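Local coordinates for ESAT-6/WXG100 secretion system protein (Streptococcus gallolyticus, PDB 7JQE) that forms part of the extracellular region of EsaA, a membrane subunit of the bacterial type VIIb secretion system, which probably takes part in toxin export, at the interface of chains A and B. Residues are numbered along the deposited sequence; one frame, centred on the assembly and turned at random. Chains: chain A/B, ESAT-6/WXG100 secretion system protein.

The interface of chains A and B. Residues chain A 273, 377, 379, 382-386; chain B 273, 377, 379, 382-386.
This is a two-fold symmetric, apolar sheet-to-sheet interface between the beta domains of two copies of the protein; in the deposited two-chain assembly it probably helps hold these domains together at the end away from the chain termini, though the structure alone does not show that this pairing is the biological one. Strands 268-275, 369-379 and 382-392 of each chain supply the side chains, and every contact has a twin with the chains exchanged. A:Ile384 and B:Ile384 sit at the centre, pointing at each other tip to tip. In each, CG1 is anti to the carbonyl carbon (chi1 -50°), which leaves CG2 anti to the backbone N as a second branch. The A:Ile384 CD1 tip runs head-on into B:Leu377, 3.4 Å from CD2, and also meets B:Ile379, whose CD1 is 3.6 Å away. The CG2 branch of A:Ile384 packs against B:Met386, a selenomethionine crossing it at about a right angle, its SE 3.7 Å from that A:Ile384 CG2. B:Val273 lies alongside A:Ile384, pointing the same way; its CG2, anti to the backbone N, packs 3.9 Å from the A:Ile384 CA. Across this patch no nitrogen or oxygen of one chain comes within bonding distance of one in the other, so the contact is made by packing. A:Asn382 thus meets B:Ile379 tip to tip, turning its amide nitrogen toward a methyl: ND2 of A:Asn382 lies 3.4 Å from CG2 of B:Ile379.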
ATOM      1  N   VAL A 273       2.408 -61.879 -36.758  1.00 90.41           N
ATOM      2  CA  VAL A 273       1.333 -62.847 -36.589  1.00 87.73           C
ATOM      3  C   VAL A 273       1.777 -64.184 -37.168  1.00 89.59           C
ATOM      4  O   VAL A 273       2.584 -64.240 -38.101  1.00 93.76           O
ATOM      5  CB  VAL A 273       0.027 -62.361 -37.256  1.00 87.78           C
ATOM      6  CG1 VAL A 273       0.268 -62.050 -38.725  1.00 85.25           C
ATOM      7  CG2 VAL A 273      -1.076 -63.400 -37.098  1.00 91.50           C
ATOM      8  N   LEU A 377      -7.961 -58.208 -40.400  1.00 73.46           N
ATOM      9  CA  LEU A 377      -6.975 -59.186 -40.844  1.00 75.34           C
ATOM     10  C   LEU A 377      -7.712 -60.437 -41.305  1.00 78.13           C
ATOM     11  O   LEU A 377      -8.356 -61.116 -40.498  1.00 76.62           O
ATOM     12  CB  LEU A 377      -5.980 -59.525 -39.734  1.00 75.30           C
ATOM     13  CG  LEU A 377      -4.955 -60.615 -40.080  1.00 76.54           C
ATOM     14  CD1 LEU A 377      -4.017 -60.149 -41.184  1.00 74.50           C
ATOM     15  CD2 LEU A 377      -4.165 -61.054 -38.852  1.00 75.38           C
ATOM     16  N   ILE A 379      -7.546 -64.139 -42.787  1.00 79.28           N
ATOM     17  CA  ILE A 379      -6.801 -65.369 -43.036  1.00 84.29           C
ATOM     18  C   ILE A 379      -7.825 -66.390 -43.506  1.00 89.24           C
ATOM     19  O   ILE A 379      -8.567 -66.952 -42.691  1.00 89.48           O
ATOM     20  CB  ILE A 379      -6.053 -65.867 -41.796  1.00 89.40           C
ATOM     21  CG1 ILE A 379      -5.137 -64.772 -41.241  1.00 77.47           C
ATOM     22  CG2 ILE A 379      -5.272 -67.142 -42.125  1.00 80.43           C
ATOM     23  CD1 ILE A 379      -4.457 -65.144 -39.943  1.00 76.52           C
ATOM     24  N   ASN A 382     -11.475 -66.513 -42.175  1.00 88.76           N
ATOM     25  CA  ASN A 382     -11.408 -65.877 -40.866  1.00 85.59           C
ATOM     26  C   ASN A 382     -11.161 -64.380 -41.024  1.00 82.10           C
ATOM     27  O   ASN A 382     -10.275 -63.970 -41.781  1.00 85.75           O
ATOM     28  CB  ASN A 382     -10.298 -66.507 -40.021  1.00 81.65           C
ATOM     29  CG  ASN A 382     -10.675 -67.868 -39.474  1.00 83.58           C
ATOM     30  OD1 ASN A 382     -11.835 -68.123 -39.156  1.00 95.11           O
ATOM     31  ND2 ASN A 382      -9.691 -68.749 -39.355  1.00 84.07           N
ATOM     32  N   ARG A 383     -11.943 -63.570 -40.310  1.00 79.20           N
ATOM     33  CA  ARG A 383     -11.794 -62.116 -40.310  1.00 85.13           C
ATOM     34  C   ARG A 383     -11.644 -61.649 -38.867  1.00 84.68           C
ATOM     35  O   ARG A 383     -12.602 -61.702 -38.088  1.00 87.08           O
ATOM     36  CB  ARG A 383     -12.985 -61.426 -40.973  1.00 79.00           C
ATOM     37  CG  ARG A 383     -12.913 -59.901 -40.898  1.00 89.92           C
ATOM     38  CD  ARG A 383     -14.296 -59.266 -40.839  1.00 84.74           C
ATOM     39  NE  ARG A 383     -15.026 -59.672 -39.640  1.00 80.76           N
ATOM     40  CZ  ARG A 383     -15.060 -58.976 -38.509  1.00 89.71           C
ATOM     41  NH1 ARG A 383     -14.409 -57.824 -38.415  1.00 99.57           N
ATOM     42  NH2 ARG A 383     -15.750 -59.429 -37.470  1.00 84.38           N
ATOM     43  N   ILE A 384     -10.455 -61.177 -38.512  1.00 74.64           N
ATOM     44  CA  ILE A 384     -10.158 -60.782 -37.143  1.00 81.15           C
ATOM     45  C   ILE A 384     -10.020 -59.259 -37.112  1.00 77.07           C
ATOM     46  O   ILE A 384      -9.077 -58.714 -37.702  1.00 74.16           O
ATOM     47  CB  ILE A 384      -8.891 -61.469 -36.620  1.00 86.65           C
ATOM     48  CG1 ILE A 384      -8.973 -62.978 -36.892  1.00 90.25           C
ATOM     49  CG2 ILE A 384      -8.696 -61.175 -35.141  1.00 71.08           C
ATOM     50  CD1 ILE A 384      -8.279 -63.832 -35.857  1.00 93.83           C
ATOM     51  N   PRO A 385     -10.930 -58.540 -36.456  1.00 79.22           N
ATOM     52  CA  PRO A 385     -10.786 -57.083 -36.372  1.00 74.31           C
ATOM     53  C   PRO A 385      -9.624 -56.712 -35.468  1.00 74.01           C
ATOM     54  O   PRO A 385      -9.368 -57.370 -34.458  1.00 75.41           O
ATOM     55  CB  PRO A 385     -12.123 -56.634 -35.775  1.00 70.29           C
ATOM     56  CG  PRO A 385     -12.536 -57.784 -34.924  1.00 72.59           C
ATOM     57  CD  PRO A 385     -12.082 -59.024 -35.673  1.00 80.45           C
HETATM   58  N   MSE A 386      -8.918 -55.648 -35.837  1.00 78.96           N
HETATM   59  CA  MSE A 386      -7.796 -55.182 -35.030  1.00 74.61           C
HETATM   60  C   MSE A 386      -7.742 -53.664 -34.953  1.00 74.12           C
HETATM   61  O   MSE A 386      -8.162 -52.971 -35.879  1.00 69.71           O
HETATM   62  CB  MSE A 386      -6.487 -55.731 -35.585  1.00 80.09           C
HETATM   63  CG  MSE A 386      -6.526 -57.234 -35.765  1.00 93.90           C
HETATM   64 SE   MSE A 386      -4.772 -58.070 -35.822  1.00116.90          SE
HETATM   65  CE  MSE A 386      -4.126 -57.386 -37.534  1.00113.18           C
TER
ATOM     66  N   VAL B 273     -15.720 -61.609 -33.811  1.00 90.41           N
ATOM     67  CA  VAL B 273     -14.803 -62.116 -34.823  1.00 87.73           C
ATOM     68  C   VAL B 273     -15.509 -63.201 -35.627  1.00 89.59           C
ATOM     69  O   VAL B 273     -16.397 -63.895 -35.123  1.00 93.76           O
ATOM     70  CB  VAL B 273     -13.504 -62.657 -34.187  1.00 87.78           C
ATOM     71  CG1 VAL B 273     -13.826 -63.718 -33.147  1.00 85.25           C
ATOM     72  CG2 VAL B 273     -12.573 -63.213 -35.256  1.00 91.50           C
ATOM     73  N   LEU B 377      -5.275 -64.575 -29.765  1.00 73.46           N
ATOM     74  CA  LEU B 377      -6.442 -65.279 -30.282  1.00 75.34           C
ATOM     75  C   LEU B 377      -5.962 -66.410 -31.183  1.00 78.13           C
ATOM     76  O   LEU B 377      -5.364 -66.161 -32.235  1.00 76.62           O
ATOM     77  CB  LEU B 377      -7.372 -64.338 -31.049  1.00 75.30           C
ATOM     78  CG  LEU B 377      -8.587 -65.008 -31.708  1.00 76.54           C
ATOM     79  CD1 LEU B 377      -9.535 -65.569 -30.659  1.00 74.50           C
ATOM     80  CD2 LEU B 377      -9.321 -64.049 -32.639  1.00 75.38           C
ATOM     81  N   ILE B 379      -6.857 -69.480 -33.570  1.00 79.28           N
ATOM     82  CA  ILE B 379      -7.811 -70.181 -34.425  1.00 84.29           C
ATOM     83  C   ILE B 379      -7.012 -71.252 -35.151  1.00 89.24           C
ATOM     84  O   ILE B 379      -6.299 -70.954 -36.117  1.00 89.48           O
ATOM     85  CB  ILE B 379      -8.512 -69.247 -35.416  1.00 89.40           C
ATOM     86  CG1 ILE B 379      -9.185 -68.084 -34.681  1.00 77.47           C
ATOM     87  CG2 ILE B 379      -9.515 -70.033 -36.265  1.00 80.43           C
ATOM     88  CD1 ILE B 379      -9.794 -67.050 -35.601  1.00 76.52           C
ATOM     89  N   ASN B 382      -3.324 -70.764 -36.273  1.00 88.76           N
ATOM     90  CA  ASN B 382      -3.166 -69.320 -36.394  1.00 85.59           C
ATOM     91  C   ASN B 382      -3.182 -68.676 -35.012  1.00 82.10           C
ATOM     92  O   ASN B 382      -4.057 -68.977 -34.193  1.00 85.75           O
ATOM     93  CB  ASN B 382      -4.281 -68.732 -37.262  1.00 81.65           C
ATOM     94  CG  ASN B 382      -4.079 -68.999 -38.739  1.00 83.58           C
ATOM     95  OD1 ASN B 382      -2.951 -69.040 -39.227  1.00 95.11           O
ATOM     96  ND2 ASN B 382      -5.177 -69.174 -39.463  1.00 84.07           N
ATOM     97  N   ARG B 383      -2.217 -67.791 -34.757  1.00 79.20           N
ATOM     98  CA  ARG B 383      -2.130 -67.048 -33.502  1.00 85.13           C
ATOM     99  C   ARG B 383      -2.069 -65.561 -33.828  1.00 84.68           C
ATOM    100  O   ARG B 383      -1.065 -65.076 -34.360  1.00 87.08           O
ATOM    101  CB  ARG B 383      -0.910 -67.465 -32.683  1.00 79.00           C
ATOM    102  CG  ARG B 383      -0.727 -66.635 -31.412  1.00 89.92           C
ATOM    103  CD  ARG B 383       0.739 -66.494 -31.027  1.00 84.74           C
ATOM    104  NE  ARG B 383       1.502 -65.788 -32.055  1.00 80.76           N
ATOM    105  CZ  ARG B 383       1.751 -64.483 -32.043  1.00 89.71           C
ATOM    106  NH1 ARG B 383       1.306 -63.728 -31.047  1.00 99.57           N
ATOM    107  NH2 ARG B 383       2.452 -63.931 -33.025  1.00 84.38           N
ATOM    108  N   ILE B 384      -3.128 -64.832 -33.497  1.00 74.64           N
ATOM    109  CA  ILE B 384      -3.230 -63.420 -33.834  1.00 81.15           C
ATOM    110  C   ILE B 384      -3.118 -62.618 -32.536  1.00 77.07           C
ATOM    111  O   ILE B 384      -4.012 -62.701 -31.682  1.00 74.16           O
ATOM    112  CB  ILE B 384      -4.538 -63.109 -34.571  1.00 86.65           C
ATOM    113  CG1 ILE B 384      -4.725 -64.101 -35.728  1.00 90.25           C
ATOM    114  CG2 ILE B 384      -4.546 -61.669 -35.059  1.00 71.08           C
ATOM    115  CD1 ILE B 384      -5.450 -63.527 -36.924  1.00 93.83           C
ATOM    116  N   PRO B 385      -2.048 -61.849 -32.341  1.00 79.22           N
ATOM    117  CA  PRO B 385      -1.947 -61.033 -31.127  1.00 74.31           C
ATOM    118  C   PRO B 385      -2.945 -59.890 -31.166  1.00 74.01           C
ATOM    119  O   PRO B 385      -3.210 -59.312 -32.221  1.00 75.41           O
ATOM    120  CB  PRO B 385      -0.505 -60.517 -31.172  1.00 70.29           C
ATOM    121  CG  PRO B 385      -0.207 -60.425 -32.628  1.00 72.59           C
ATOM    122  CD  PRO B 385      -0.922 -61.605 -33.261  1.00 80.45           C
HETATM  123  N   MSE B 386      -3.501 -59.566 -30.003  1.00 78.96           N
HETATM  124  CA  MSE B 386      -4.455 -58.465 -29.915  1.00 74.61           C
HETATM  125  C   MSE B 386      -4.257 -57.640 -28.653  1.00 74.12           C
HETATM  126  O   MSE B 386      -3.817 -58.156 -27.626  1.00 69.71           O
HETATM  127  CB  MSE B 386      -5.881 -59.000 -29.979  1.00 80.09           C
HETATM  128  CG  MSE B 386      -6.101 -59.903 -31.175  1.00 93.90           C
HETATM  129 SE   MSE B 386      -7.964 -60.083 -31.697  1.00116.90          SE
HETATM  130  CE  MSE B 386      -8.647 -61.103 -30.177  1.00113.18           C
TER